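Local atomic coordinates of fructokinase (Vibrio cholerae serotype O1, PDB entry 5EYN), a protein that catalyses the ATP-dependent phosphorylation of fructose, as a carbohydrate kinase of the PfkB family. Residues F113-K118 with N174-V179. Sequence-based numbering, arbitrary orientation.
Sequences FTFMVK and NLREEV. With CA (calcium ion), chain C; FRU (beta-D-fructofuranose), chain B; BEF (beryllium trifluoride ion), chain D.
Phe113 and Arg176 meet beside the fructose: NE of Arg176 lies 3.4 Å from CD1 of Phe113, whose CE1 lies over one face of the guanidinium, with ring and guanidinium planes only 15° apart. Both touch the sugar. Its O2 sits over the centre of the Phe113 ring and accepts a nearly straight hydrogen bond from Arg176 NE at 3.0 Å, while Arg176 NH2 reaches O5 of the sugar and F3 of the beryllium trifluoride; Asp26, Asp30, Gly45, Ala46, Asn49 and Asp266 complete the sugar site. A bend at chi2 (-72°) places CD of Arg176 by Phe113 CD1 and fructose O2. NH1 is tied to Leu175 O at 2.9 Å, and NH1 and NH2 each make a weak bond to Asn174 OD1, which itself binds the calcium ion at 2.3 Å.

The apolar contact centres on Phe115. CG2 of Val179 stands over the centre of its ring in a CH-pi contact, 3.6 Å from the centroid, and Phe115 CZ touches Arg176 CG at 3.8 Å.

Polar bonds fix the outer end. Glu178 OE2 accepts the backbone N-H of Phe115 at 2.9 Å, approached from above the carboxylate plane, and OE1 forms a salt bridge with Lys118 NZ at 2.8 Å through its anti lone pair. NZ also donates to Glu178 O. OE1 has a second cationic partner, Arg97 of the second subunit, whose NH2 makes a salt bridge to it and whose NE hydrogen-bonds Phe115 O.

Strand 113-115 edges the small four-stranded sheet, characteristic of the PfkB lid, whereas 174-179 follows strand 168-172 of the large sheet; the contact thus joins lid to main domain beside the sugar. Two positive partners probably stabilise the Glu178 carboxylate as an anion, and Arg176, bridging fructose and beryllium trifluoride, a common phosphate mimic, probably steadies the transferring phosphate beside its acceptor.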
# COMPACT_ATOMS: atom_id res chain seq x y z
N PHE A 113 13.58 -0.98 -0.06
CA PHE A 113 12.22 -0.45 -0.15
C PHE A 113 11.45 -0.96 -1.34
O PHE A 113 11.98 -1.06 -2.43
CB PHE A 113 12.26 1.08 -0.25
CG PHE A 113 12.98 1.74 0.89
CD1 PHE A 113 14.14 2.45 0.66
CD2 PHE A 113 12.49 1.68 2.18
CE1 PHE A 113 14.81 3.07 1.69
CE2 PHE A 113 13.16 2.30 3.23
CZ PHE A 113 14.32 2.99 2.99
N THR A 114 10.18 -1.29 -1.11
CA THR A 114 9.24 -1.53 -2.20
C THR A 114 8.11 -0.52 -2.08
O THR A 114 7.42 -0.47 -1.05
CB THR A 114 8.63 -2.94 -2.11
OG1 THR A 114 9.67 -3.93 -2.14
CG2 THR A 114 7.66 -3.19 -3.27
N PHE A 115 7.92 0.28 -3.12
CA PHE A 115 6.88 1.29 -3.14
C PHE A 115 5.58 0.72 -3.65
O PHE A 115 5.48 0.32 -4.81
CB PHE A 115 7.35 2.47 -4.00
CG PHE A 115 8.45 3.26 -3.35
CD1 PHE A 115 8.17 4.43 -2.68
CD2 PHE A 115 9.74 2.76 -3.32
CE1 PHE A 115 9.17 5.12 -2.02
CE2 PHE A 115 10.73 3.45 -2.67
CZ PHE A 115 10.46 4.62 -2.01
N MET A 116 4.58 0.64 -2.78
CA MET A 116 3.31 0.04 -3.16
C MET A 116 2.35 0.99 -3.86
O MET A 116 1.45 0.53 -4.57
CB MET A 116 2.62 -0.59 -1.95
CG MET A 116 3.41 -1.69 -1.29
SD MET A 116 3.91 -3.01 -2.38
CE MET A 116 2.30 -3.69 -2.84
N VAL A 117 2.54 2.29 -3.67
CA VAL A 117 1.62 3.28 -4.23
C VAL A 117 2.39 4.15 -5.21
O VAL A 117 3.22 4.98 -4.82
CB VAL A 117 0.97 4.14 -3.13
CG1 VAL A 117 -0.02 5.12 -3.73
CG2 VAL A 117 0.29 3.27 -2.09
N LYS A 118 2.09 3.96 -6.49
CA LYS A 118 2.77 4.63 -7.58
C LYS A 118 1.73 4.95 -8.65
O LYS A 118 1.18 4.06 -9.24
CB LYS A 118 3.83 3.71 -8.19
CG LYS A 118 4.94 3.35 -7.21
CD LYS A 118 6.15 2.72 -7.89
CE LYS A 118 5.77 1.48 -8.67
NZ LYS A 118 6.98 0.83 -9.24
N ASN A 174 18.72 10.84 -2.84
CA ASN A 174 17.92 9.85 -2.14
C ASN A 174 17.18 8.99 -3.16
O ASN A 174 15.95 8.89 -3.19
CB ASN A 174 16.93 10.53 -1.19
CG ASN A 174 17.00 10.00 0.19
OD1 ASN A 174 17.53 8.91 0.43
ND2 ASN A 174 16.51 10.79 1.13
N LEU A 175 17.96 8.36 -4.02
CA LEU A 175 17.40 7.72 -5.19
C LEU A 175 16.53 6.53 -4.89
O LEU A 175 16.91 5.65 -4.12
CB LEU A 175 18.52 7.28 -6.13
CG LEU A 175 19.44 8.40 -6.60
CD1 LEU A 175 20.52 7.80 -7.52
CD2 LEU A 175 18.67 9.52 -7.29
N ARG A 176 15.36 6.51 -5.52
CA ARG A 176 14.43 5.40 -5.45
C ARG A 176 13.88 5.21 -6.86
O ARG A 176 12.82 5.74 -7.22
CB ARG A 176 13.30 5.70 -4.46
CG ARG A 176 13.76 6.13 -3.06
CD ARG A 176 14.35 5.00 -2.24
NE ARG A 176 14.57 5.49 -0.89
CZ ARG A 176 15.68 6.08 -0.47
NH1 ARG A 176 16.74 6.20 -1.24
NH2 ARG A 176 15.73 6.54 0.77
N GLU A 177 14.62 4.47 -7.68
CA GLU A 177 14.36 4.43 -9.12
C GLU A 177 12.96 3.95 -9.44
O GLU A 177 12.36 4.43 -10.40
CB GLU A 177 15.37 3.52 -9.83
CG GLU A 177 15.27 3.51 -11.34
CD GLU A 177 16.31 2.60 -11.96
OE1 GLU A 177 16.24 1.38 -11.74
OE2 GLU A 177 17.22 3.12 -12.64
N GLU A 178 12.43 3.00 -8.67
CA GLU A 178 11.16 2.39 -9.07
C GLU A 178 9.99 3.36 -9.04
O GLU A 178 8.95 3.10 -9.63
CB GLU A 178 10.83 1.16 -8.23
CG GLU A 178 10.24 1.50 -6.86
CD GLU A 178 9.36 0.36 -6.33
OE1 GLU A 178 8.31 0.00 -6.94
OE2 GLU A 178 9.74 -0.19 -5.31
N VAL A 179 10.15 4.48 -8.35
CA VAL A 179 9.09 5.48 -8.27
C VAL A 179 8.91 6.23 -9.61
O VAL A 179 7.85 6.81 -9.87
CB VAL A 179 9.41 6.46 -7.11
CG1 VAL A 179 8.42 7.60 -7.01
CG2 VAL A 179 9.46 5.70 -5.81
CA CA C . 19.44 8.33 1.61
C1 FRU B . 11.23 7.40 0.54
C2 FRU B . 11.89 6.54 1.62
C3 FRU B . 11.04 6.19 2.83
C4 FRU B . 11.99 6.23 3.98
C5 FRU B . 13.00 7.22 3.51
C6 FRU B . 14.40 6.97 4.01
O1 FRU B . 10.98 8.69 1.01
O2 FRU B . 12.28 5.36 0.99
O3 FRU B . 10.42 4.96 2.58
O4 FRU B . 11.42 6.66 5.16
O5 FRU B . 12.99 7.23 2.09
O6 FRU B . 15.30 7.92 3.51
BE BEF D . 18.47 6.88 4.16
F1 BEF D . 18.06 5.49 4.68
F2 BEF D . 17.74 8.05 4.89
F3 BEF D . 18.02 7.09 2.73
O HOH W 1 12.39 -2.19 -4.54
O HOH W 2 19.57 6.86 -0.32
O HOH W 3 21.27 7.40 2.91
O HOH W 4 20.92 9.85 0.24
O HOH W 5 19.22 10.31 2.90